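PDB 3LDY: restriction endonuclease PacI, which cuts double-stranded DNA at the eight-base-pair sequence TTAATTAA, acting as a homodimer with a metal-dependent active site of the HNH (beta-beta-alpha-metal) type. Local coordinates for residues Ala13-Ala18 with Gly56-Arg61; Thr2-Cys7 with Lys22-Cys27; Gln87-Asp92 with Ala105-Phe110. All coordinates share one frame; numbering follows the deposited sequence.

Contact 1. Residues Ala13-Ala18 with Gly56-Arg61. With nucleotides of chain C.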
# COMPACT_ATOMS: atom_id res chain seq x y z
N ALA A 13 15.32 -17.16 -22.14
CA ALA A 13 16.00 -16.17 -21.30
C ALA A 13 15.05 -15.38 -20.38
O ALA A 13 15.47 -14.97 -19.30
CB ALA A 13 16.79 -15.19 -22.16
N ASP A 14 13.81 -15.15 -20.81
CA ASP A 14 12.86 -14.35 -20.00
C ASP A 14 12.27 -15.10 -18.77
O ASP A 14 11.53 -14.50 -17.97
CB ASP A 14 11.76 -13.71 -20.87
CG ASP A 14 10.80 -14.73 -21.48
OD1 ASP A 14 11.11 -15.93 -21.45
OD2 ASP A 14 9.73 -14.32 -21.99
N GLU A 15 12.60 -16.39 -18.62
CA GLU A 15 12.24 -17.18 -17.44
C GLU A 15 13.34 -17.14 -16.40
O GLU A 15 13.18 -17.69 -15.30
CB GLU A 15 12.05 -18.65 -17.78
CG GLU A 15 10.64 -19.16 -18.03
CD GLU A 15 9.52 -18.43 -17.32
OE1 GLU A 15 9.32 -18.54 -16.09
OE2 GLU A 15 8.77 -17.78 -18.05
N PHE A 16 14.46 -16.53 -16.78
CA PHE A 16 15.61 -16.38 -15.87
C PHE A 16 15.78 -14.93 -15.37
O PHE A 16 15.17 -14.00 -15.92
CB PHE A 16 16.88 -16.95 -16.54
CG PHE A 16 16.82 -18.46 -16.76
CD1 PHE A 16 16.52 -18.99 -18.01
CD2 PHE A 16 16.98 -19.34 -15.68
CE1 PHE A 16 16.43 -20.38 -18.20
CE2 PHE A 16 16.87 -20.73 -15.85
CZ PHE A 16 16.60 -21.26 -17.12
N TYR A 17 16.58 -14.76 -14.32
CA TYR A 17 16.88 -13.46 -13.72
C TYR A 17 18.06 -12.77 -14.43
O TYR A 17 18.80 -13.41 -15.16
CB TYR A 17 17.17 -13.63 -12.23
CG TYR A 17 15.94 -13.97 -11.41
CD1 TYR A 17 15.70 -15.27 -10.95
CD2 TYR A 17 14.99 -12.98 -11.10
CE1 TYR A 17 14.54 -15.58 -10.19
CE2 TYR A 17 13.83 -13.28 -10.36
CZ TYR A 17 13.61 -14.57 -9.91
OH TYR A 17 12.47 -14.82 -9.18
N ALA A 18 18.22 -11.47 -14.22
CA ALA A 18 19.29 -10.70 -14.86
C ALA A 18 20.55 -10.63 -14.00
O ALA A 18 21.65 -10.43 -14.51
CB ALA A 18 18.80 -9.30 -15.20
N GLY A 56 3.12 -20.92 -15.17
CA GLY A 56 3.23 -20.80 -16.63
C GLY A 56 4.55 -20.14 -17.03
O GLY A 56 5.57 -20.34 -16.38
N LEU A 57 4.51 -19.33 -18.09
CA LEU A 57 5.73 -18.72 -18.62
C LEU A 57 5.68 -17.20 -18.66
O LEU A 57 4.61 -16.60 -18.78
CB LEU A 57 6.06 -19.29 -20.00
CG LEU A 57 6.34 -20.79 -20.05
CD1 LEU A 57 6.34 -21.22 -21.50
CD2 LEU A 57 7.68 -21.18 -19.33
N SER A 58 6.86 -16.58 -18.60
CA SER A 58 6.99 -15.14 -18.38
C SER A 58 6.13 -14.23 -19.28
O SER A 58 5.48 -13.30 -18.78
CB SER A 58 8.46 -14.73 -18.43
OG SER A 58 8.59 -13.37 -18.04
N ALA A 59 6.09 -14.51 -20.58
CA ALA A 59 5.37 -13.66 -21.54
C ALA A 59 3.84 -13.77 -21.42
O ALA A 59 3.11 -12.92 -21.95
CB ALA A 59 5.82 -13.94 -22.98
N GLN A 60 3.37 -14.78 -20.71
CA GLN A 60 1.93 -14.99 -20.49
C GLN A 60 1.43 -14.43 -19.17
O GLN A 60 0.22 -14.34 -18.95
CB GLN A 60 1.60 -16.48 -20.57
CG GLN A 60 1.80 -17.05 -21.95
CD GLN A 60 1.18 -16.17 -22.98
OE1 GLN A 60 -0.04 -15.99 -23.01
NE2 GLN A 60 2.01 -15.58 -23.84
N ARG A 61 2.35 -14.05 -18.29
CA ARG A 61 2.00 -13.55 -16.95
C ARG A 61 1.61 -12.07 -16.92
O ARG A 61 2.33 -11.22 -17.42
CB ARG A 61 3.12 -13.82 -15.96
CG ARG A 61 3.32 -15.30 -15.68
CD ARG A 61 4.09 -15.53 -14.42
NE ARG A 61 5.54 -15.29 -14.55
CZ ARG A 61 6.43 -16.19 -14.98
NH1 ARG A 61 6.04 -17.39 -15.39
NH2 ARG A 61 7.72 -15.88 -15.04
P DA C 5 12.07 -11.51 -7.58
OP1 DA C 5 11.63 -10.75 -8.77
OP2 DA C 5 11.74 -12.96 -7.46
O5' DA C 5 13.65 -11.44 -7.41
C5' DA C 5 14.40 -10.29 -7.79
C4' DA C 5 15.87 -10.45 -7.38
O4' DA C 5 15.92 -10.74 -5.96
C3' DA C 5 16.68 -11.58 -8.02
O3' DA C 5 18.08 -11.27 -7.98
C2' DA C 5 16.40 -12.75 -7.08
C1' DA C 5 16.40 -12.05 -5.71
N9 DA C 5 15.56 -12.68 -4.69
C8 DA C 5 14.39 -13.38 -4.91
N7 DA C 5 13.84 -13.84 -3.83
C5 DA C 5 14.67 -13.41 -2.82
C6 DA C 5 14.62 -13.57 -1.41
N6 DA C 5 13.65 -14.25 -0.78
N1 DA C 5 15.62 -13.02 -0.68
C2 DA C 5 16.58 -12.36 -1.31
N3 DA C 5 16.73 -12.14 -2.61
C4 DA C 5 15.73 -12.70 -3.33
P DG C 6 19.06 -11.39 -9.24
OP1 DG C 6 18.55 -10.51 -10.30
OP2 DG C 6 19.25 -12.82 -9.55
O5' DG C 6 20.46 -10.88 -8.64
C5' DG C 6 20.41 -9.88 -7.61
C4' DG C 6 20.93 -10.39 -6.27
O4' DG C 6 20.05 -11.37 -5.68
C3' DG C 6 22.29 -11.08 -6.28
O3' DG C 6 23.18 -10.26 -5.54
C2' DG C 6 22.07 -12.42 -5.57
C1' DG C 6 20.83 -12.08 -4.76
N9 DG C 6 20.02 -13.20 -4.32
C8 DG C 6 19.33 -14.08 -5.12
N7 DG C 6 18.67 -14.97 -4.44
C5 DG C 6 18.93 -14.65 -3.11
C6 DG C 6 18.49 -15.26 -1.93
O6 DG C 6 17.74 -16.23 -1.81
N1 DG C 6 18.97 -14.64 -0.78
C2 DG C 6 19.80 -13.55 -0.79
N2 DG C 6 20.15 -13.11 0.42
N3 DG C 6 20.23 -12.95 -1.90
C4 DG C 6 19.76 -13.56 -3.02
O HOH W 1 7.97 -16.42 -22.17
O HOH W 2 8.45 -20.79 -14.58
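Glu15 and Ser58 sit on two short 3-10 turns, 13-15 and 58-60, whose meeting ties the N-terminal zinc-binding region to the loop running from helix 48-55 to helix 70-74. The carboxylate of Glu15 does most of the touching. Its OE1 accepts a hydrogen bond from Arg61 NH2 at 3.3 Å, part of a salt bridge, and lies only 2° from the guanidinium plane. The two flat groups stand 86° apart, so the arginine offers an edge to a carboxylate turned across it rather than pairing with both oxygens. OE2 points at the backbone of the other turn, where it is modelled 2.3 Å from Ser58 N; that is too short for an ordinary hydrogen bond, and the exact placing of the carboxylate, like the bend in the glutamate chain that leads to it, is therefore doubtful. Leu57 CD2 crosses at about a right angle, 3.8 Å from Glu15 CG. Ser58 CA lies over one face of the Arg61 guanidinium, toward the rim, 3.5 Å above its plane. Nearby, a water donates to Asp14 OD2 at 2.7 Å and accepts from Ala59 N at 3.1 Å, linking the turns a second time. Further along the loop, Tyr17 faces the DNA: its OH donates to OP2 of DA5 of chain C at 2.6 Å, while the sugar of that nucleotide covers one ring face. Glu70 meets Arg61 NE and Ser58 OG, while Tyr55 O accepts from Arg61 NH1. Paired with both Glu15 and Glu70, Arg61 probably stays charged, and beside that charge Glu15 is likely to remain ionised.

Contact 2. Residues Thr2-Cys7 with Lys22-Cys27. With ZN (zinc ion), chain E; nucleotides of chain B.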
# COMPACT_ATOMS: atom_id res chain seq x y z
N THR A 2 17.66 -22.25 -22.57
CA THR A 2 18.69 -22.97 -21.79
C THR A 2 18.02 -23.64 -20.58
O THR A 2 16.83 -23.44 -20.31
CB THR A 2 19.92 -22.09 -21.36
OG1 THR A 2 19.48 -20.96 -20.60
CG2 THR A 2 20.78 -21.64 -22.56
N GLN A 3 18.80 -24.44 -19.86
CA GLN A 3 18.25 -25.35 -18.85
C GLN A 3 18.40 -24.85 -17.42
O GLN A 3 19.48 -24.43 -17.00
CB GLN A 3 18.90 -26.73 -18.98
CG GLN A 3 18.17 -27.80 -18.20
CD GLN A 3 18.80 -29.16 -18.37
OE1 GLN A 3 19.98 -29.36 -18.06
NE2 GLN A 3 18.01 -30.12 -18.86
N CYS A 4 17.31 -24.95 -16.66
CA CYS A 4 17.36 -24.53 -15.27
C CYS A 4 17.99 -25.64 -14.44
O CYS A 4 17.54 -26.78 -14.49
CB CYS A 4 15.95 -24.18 -14.75
SG CYS A 4 15.83 -23.96 -12.96
N PRO A 5 19.05 -25.32 -13.67
CA PRO A 5 19.76 -26.37 -12.93
C PRO A 5 18.88 -27.02 -11.85
O PRO A 5 19.26 -28.03 -11.27
CB PRO A 5 20.94 -25.63 -12.29
CG PRO A 5 20.47 -24.22 -12.18
CD PRO A 5 19.62 -23.98 -13.39
N ARG A 6 17.71 -26.43 -11.59
CA ARG A 6 16.83 -26.90 -10.53
C ARG A 6 15.65 -27.74 -11.04
O ARG A 6 15.56 -28.90 -10.70
CB ARG A 6 16.33 -25.74 -9.68
CG ARG A 6 15.38 -26.19 -8.57
CD ARG A 6 16.11 -26.46 -7.26
NE ARG A 6 16.41 -25.21 -6.58
CZ ARG A 6 16.53 -25.07 -5.27
NH1 ARG A 6 16.38 -26.13 -4.46
NH2 ARG A 6 16.79 -23.88 -4.75
N CYS A 7 14.76 -27.17 -11.85
CA CYS A 7 13.65 -27.96 -12.41
C CYS A 7 14.06 -28.72 -13.67
O CYS A 7 13.29 -29.53 -14.17
CB CYS A 7 12.45 -27.07 -12.73
SG CYS A 7 12.79 -25.80 -14.00
N LYS A 22 20.98 -18.32 -10.56
CA LYS A 22 21.00 -19.26 -11.66
C LYS A 22 19.66 -20.00 -11.91
O LYS A 22 19.38 -20.38 -13.05
CB LYS A 22 22.15 -20.26 -11.49
CG LYS A 22 23.55 -19.67 -11.73
CD LYS A 22 24.64 -20.75 -11.57
CE LYS A 22 26.06 -20.19 -11.72
NZ LYS A 22 27.10 -21.25 -11.54
N MET A 23 18.84 -20.19 -10.86
CA MET A 23 17.56 -20.89 -11.03
C MET A 23 16.50 -20.01 -11.73
O MET A 23 16.58 -18.78 -11.68
CB MET A 23 17.04 -21.43 -9.68
CG MET A 23 16.41 -20.39 -8.75
SD MET A 23 15.83 -21.11 -7.19
CE MET A 23 17.26 -20.80 -6.12
N CYS A 24 15.52 -20.64 -12.39
CA CYS A 24 14.45 -19.92 -13.08
C CYS A 24 13.45 -19.21 -12.13
O CYS A 24 13.42 -19.47 -10.92
CB CYS A 24 13.70 -20.84 -14.05
SG CYS A 24 12.50 -21.96 -13.29
N LYS A 25 12.63 -18.33 -12.70
CA LYS A 25 11.65 -17.55 -11.91
C LYS A 25 10.63 -18.44 -11.19
O LYS A 25 10.22 -18.15 -10.07
CB LYS A 25 10.92 -16.54 -12.79
CG LYS A 25 11.79 -15.41 -13.33
CD LYS A 25 11.03 -14.63 -14.38
CE LYS A 25 11.80 -13.37 -14.80
NZ LYS A 25 11.00 -12.55 -15.78
N GLY A 26 10.20 -19.51 -11.86
CA GLY A 26 9.28 -20.49 -11.29
C GLY A 26 9.88 -21.18 -10.08
O GLY A 26 9.24 -21.27 -9.01
N CYS A 27 11.11 -21.67 -10.25
CA CYS A 27 11.84 -22.29 -9.14
C CYS A 27 12.02 -21.31 -7.98
O CYS A 27 11.72 -21.64 -6.83
CB CYS A 27 13.19 -22.87 -9.61
SG CYS A 27 13.02 -24.49 -10.46
ZN ZN E . 13.54 -23.99 -12.64
P DA B 2 19.53 -27.81 -6.53
OP1 DA B 2 18.73 -28.99 -6.93
OP2 DA B 2 19.31 -26.49 -7.16
O5' DA B 2 19.42 -27.62 -4.94
C5' DA B 2 19.53 -28.74 -4.05
C4' DA B 2 19.69 -28.27 -2.62
O4' DA B 2 20.86 -27.42 -2.49
C3' DA B 2 18.54 -27.45 -2.04
O3' DA B 2 18.36 -27.85 -0.67
C2' DA B 2 19.05 -26.01 -2.18
C1' DA B 2 20.49 -26.26 -1.77
N9 DA B 2 21.46 -25.23 -2.09
C8 DA B 2 21.75 -24.71 -3.32
N7 DA B 2 22.71 -23.82 -3.30
C5 DA B 2 23.07 -23.75 -1.96
C6 DA B 2 24.04 -22.98 -1.27
N6 DA B 2 24.83 -22.11 -1.91
N1 DA B 2 24.16 -23.16 0.07
C2 DA B 2 23.36 -24.05 0.69
N3 DA B 2 22.41 -24.83 0.15
C4 DA B 2 22.32 -24.63 -1.19
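Lys22 turns its backbone O toward the ring of Pro5, 3.6 Å from CD, where the 22-27 segment first meets the Cys-Pro-Arg-Cys zinc knuckle of residues 4-7. Together the two segments hold a four-cysteine zinc site that recalls treble-clef zinc fingers: one cysteine pair lies on the knuckle, the other at the start of helix 25-40. At Met23 the side chain runs beside that of Arg6, both pointing the same way, and CE meets the edge of the guanidinium in its plane, 3.4 Å from NH2. Next comes Cys24, whose backbone N donates to Cys4 SG in a nearly straight bond of 3.4 Å (166° at the hydrogen). Arg6 N and Cys7 N donate to the same sulfur from within the knuckle, so three N-H groups and the metal all grip Cys4 SG, which would probably draw off some of the negative charge on the thiolate. Cys24 SG, placed between its own backbone N and carbonyl carbon (chi1 78°), works twice: it binds zinc at 2.4 Å and, from the N-cap position, accepts from Cys27 N. Lys25 leaves the site altogether and sends NZ to Glu70 and to the backbone O atoms of Asp14 and Gln87. In the first turn of the helix, Cys27 SG completes the tetrahedron at 2.3 Å from zinc and also lies against the knuckle, close to Cys7 CB and 3.5 Å from Arg6 CG. That contact probably steadies the base of the arginine chain, which bends at its next two bonds to reach the DNA. OP2 of DA2 of chain B lies over one face of the Arg6 guanidinium, 3.2 Å from NE.

Contact 3. Residues Gln87-Asp92 with Ala105-Phe110. With CA (calcium ion), chain F; ZN (zinc ion), chain D; nucleotides of chain C.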
# COMPACT_ATOMS: atom_id res chain seq x y z
N GLN A 87 11.65 -8.85 -10.79
CA GLN A 87 11.66 -9.26 -12.18
C GLN A 87 10.57 -10.27 -12.55
O GLN A 87 10.48 -10.73 -13.70
CB GLN A 87 13.03 -9.84 -12.49
CG GLN A 87 14.12 -8.75 -12.50
CD GLN A 87 15.49 -9.35 -12.35
OE1 GLN A 87 16.12 -9.25 -11.29
NE2 GLN A 87 15.95 -10.02 -13.41
N CYS A 88 9.71 -10.58 -11.60
CA CYS A 88 8.59 -11.48 -11.85
C CYS A 88 7.34 -11.12 -11.02
O CYS A 88 7.42 -10.30 -10.10
CB CYS A 88 9.00 -12.94 -11.64
SG CYS A 88 9.41 -13.33 -9.96
N LEU A 89 6.20 -11.67 -11.42
CA LEU A 89 4.96 -11.44 -10.70
C LEU A 89 4.83 -12.52 -9.64
O LEU A 89 5.30 -13.64 -9.83
CB LEU A 89 3.76 -11.46 -11.67
CG LEU A 89 3.86 -10.41 -12.80
CD1 LEU A 89 2.65 -10.53 -13.67
CD2 LEU A 89 3.99 -8.96 -12.26
N GLY A 90 4.22 -12.20 -8.50
CA GLY A 90 4.09 -13.18 -7.42
C GLY A 90 2.67 -13.65 -7.25
O GLY A 90 1.81 -13.42 -8.10
N VAL A 91 2.41 -14.35 -6.15
CA VAL A 91 1.07 -14.85 -5.91
C VAL A 91 0.43 -14.17 -4.70
O VAL A 91 1.09 -13.92 -3.67
CB VAL A 91 0.95 -16.45 -5.94
CG1 VAL A 91 2.29 -17.16 -6.07
CG2 VAL A 91 0.13 -17.01 -4.81
N ASP A 92 -0.82 -13.79 -4.88
CA ASP A 92 -1.63 -13.18 -3.87
C ASP A 92 -2.50 -14.30 -3.30
O ASP A 92 -3.11 -15.04 -4.07
CB ASP A 92 -2.52 -12.12 -4.54
CG ASP A 92 -3.75 -11.73 -3.71
OD1 ASP A 92 -3.61 -11.51 -2.48
OD2 ASP A 92 -4.86 -11.60 -4.29
N ALA A 105 -4.95 -18.95 -4.78
CA ALA A 105 -3.88 -18.18 -5.45
C ALA A 105 -4.38 -17.37 -6.62
O ALA A 105 -5.29 -17.79 -7.35
CB ALA A 105 -2.75 -19.09 -5.89
N ARG A 106 -3.77 -16.21 -6.79
CA ARG A 106 -4.03 -15.30 -7.87
C ARG A 106 -2.68 -14.66 -8.18
O ARG A 106 -1.92 -14.35 -7.27
CB ARG A 106 -4.99 -14.23 -7.34
CG ARG A 106 -5.83 -13.61 -8.39
CD ARG A 106 -7.07 -12.98 -7.77
NE ARG A 106 -7.46 -11.94 -8.70
CZ ARG A 106 -8.64 -11.37 -8.79
NH1 ARG A 106 -9.64 -11.72 -7.98
NH2 ARG A 106 -8.81 -10.44 -9.72
N LEU A 107 -2.36 -14.50 -9.46
CA LEU A 107 -1.14 -13.81 -9.85
C LEU A 107 -1.31 -12.32 -9.58
O LEU A 107 -2.32 -11.70 -10.00
CB LEU A 107 -0.88 -14.02 -11.33
CG LEU A 107 0.58 -14.10 -11.74
CD1 LEU A 107 1.34 -15.19 -11.02
CD2 LEU A 107 0.68 -14.26 -13.25
N ALA A 108 -0.37 -11.75 -8.84
CA ALA A 108 -0.40 -10.28 -8.65
C ALA A 108 1.01 -9.64 -8.66
O ALA A 108 1.99 -10.26 -8.19
CB ALA A 108 -1.16 -9.92 -7.38
N CYS A 109 1.11 -8.42 -9.18
CA CYS A 109 2.38 -7.67 -9.11
C CYS A 109 2.63 -7.27 -7.65
O CYS A 109 1.69 -7.14 -6.89
CB CYS A 109 2.36 -6.40 -10.03
SG CYS A 109 1.06 -5.06 -9.74
N PHE A 110 3.88 -7.04 -7.25
CA PHE A 110 4.17 -6.67 -5.84
C PHE A 110 3.55 -5.34 -5.41
O PHE A 110 3.32 -5.09 -4.22
CB PHE A 110 5.69 -6.63 -5.63
CG PHE A 110 6.12 -6.80 -4.20
CD1 PHE A 110 5.46 -7.69 -3.39
CD2 PHE A 110 7.21 -6.08 -3.68
CE1 PHE A 110 5.83 -7.88 -2.07
CE2 PHE A 110 7.63 -6.27 -2.35
CZ PHE A 110 6.92 -7.16 -1.54
CA CA F . -1.75 -10.94 -1.00
ZN ZN D . -0.85 -5.01 -10.34
P DT C 3 0.69 -12.38 0.14
OP1 DT C 3 -0.40 -12.83 -0.74
OP2 DT C 3 1.16 -13.14 1.38
O5' DT C 3 2.00 -12.19 -0.77
C5' DT C 3 3.34 -12.33 -0.26
C4' DT C 3 4.22 -11.37 -1.06
O4' DT C 3 4.91 -10.56 -0.09
C3' DT C 3 5.33 -11.94 -1.96
O3' DT C 3 5.56 -11.08 -3.07
C2' DT C 3 6.57 -11.93 -1.09
C1' DT C 3 6.30 -10.77 -0.15
N1 DT C 3 6.79 -11.05 1.24
C2 DT C 3 7.73 -10.18 1.76
O2 DT C 3 8.14 -9.24 1.12
N3 DT C 3 8.20 -10.45 3.03
C4 DT C 3 7.81 -11.49 3.82
O4 DT C 3 8.29 -11.63 4.93
C5 DT C 3 6.80 -12.37 3.22
C7 DT C 3 6.31 -13.54 4.02
C6 DT C 3 6.34 -12.13 1.97
P DA C 5 12.07 -11.51 -7.58
OP1 DA C 5 11.63 -10.75 -8.77
OP2 DA C 5 11.74 -12.96 -7.46
O5' DA C 5 13.65 -11.44 -7.41
C5' DA C 5 14.40 -10.29 -7.79
C4' DA C 5 15.87 -10.45 -7.38
O4' DA C 5 15.92 -10.74 -5.96
C3' DA C 5 16.68 -11.58 -8.02
O3' DA C 5 18.08 -11.27 -7.98
C2' DA C 5 16.40 -12.75 -7.08
C1' DA C 5 16.40 -12.05 -5.71
N9 DA C 5 15.56 -12.68 -4.69
C8 DA C 5 14.39 -13.38 -4.91
N7 DA C 5 13.84 -13.84 -3.83
C5 DA C 5 14.67 -13.41 -2.82
C6 DA C 5 14.62 -13.57 -1.41
N6 DA C 5 13.65 -14.25 -0.78
N1 DA C 5 15.62 -13.02 -0.68
C2 DA C 5 16.58 -12.36 -1.31
N3 DA C 5 16.73 -12.14 -2.61
C4 DA C 5 15.73 -12.70 -3.33
O HOH W 3 5.92 -9.22 -8.08
O HOH W 4 -3.30 -11.76 0.78
O HOH W 5 -2.59 -8.65 -0.44
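Gly90 and Ala108 form a hydrogen-bonded pair in the antiparallel hairpin of strands 90-93 and 105-108. Backbone bonds do most of the joining: Ala108 N donates to Gly90 O at 2.8 Å, Gly90 N answers to Ala108 O, and Asp92 N reaches Arg106 O at 2.7 Å, almost in line with that carbonyl. The return bond from Arg106 N to Asp92 O is weak.

Apolar contacts flank this ladder. Leu89 CD2 packs on Cys109 CB at 3.8 Å, and Val91 CG2 on Ala105 CB at 3.7 Å.

Two metals lie at the margins. Asp92 OD1 binds the calcium ion together with OP1 of DT3 of chain C and Asn113, while Tyr65 holds OD2. Cys109 SG joins Cys63, Cys66 and Cys112 on a zinc ion.

The DNA is met directly too. Gln87 N donates to OP1 of DA5 of chain C at 2.8 Å, and Phe110 CE1 touches O3' of DT3 at 3.4 Å. An alanine in place of Phe110 would strip the ring from beside that sugar and is likely to leave the nucleotide freer to shift.

Hairpin, helix 110-116 and calcium ion are consistent with the beta-beta-alpha-metal site of HNH nucleases.

Overall arrangement
Contacts 1 and 2 interleave along the chain, their segments alternating, and their centres are about 11 Å apart; contact 3 follows later in sequence, its centre about 13 Å from that of contact 1 and about 18 Å from that of contact 2. It lies near the middle of the chain, while contact 2 occupies the periphery at the start of helix 25-40. Contact 1 bridges the two zinc-bearing regions. Lys25 of contact 2, from the first turn of that helix, reaches residues of contacts 1 and 3, and Tyr17 of contact 1 touches Cys88 of contact 3. Nucleotides meet segments of every contact, which suggests that both regions contribute to one DNA-binding surface.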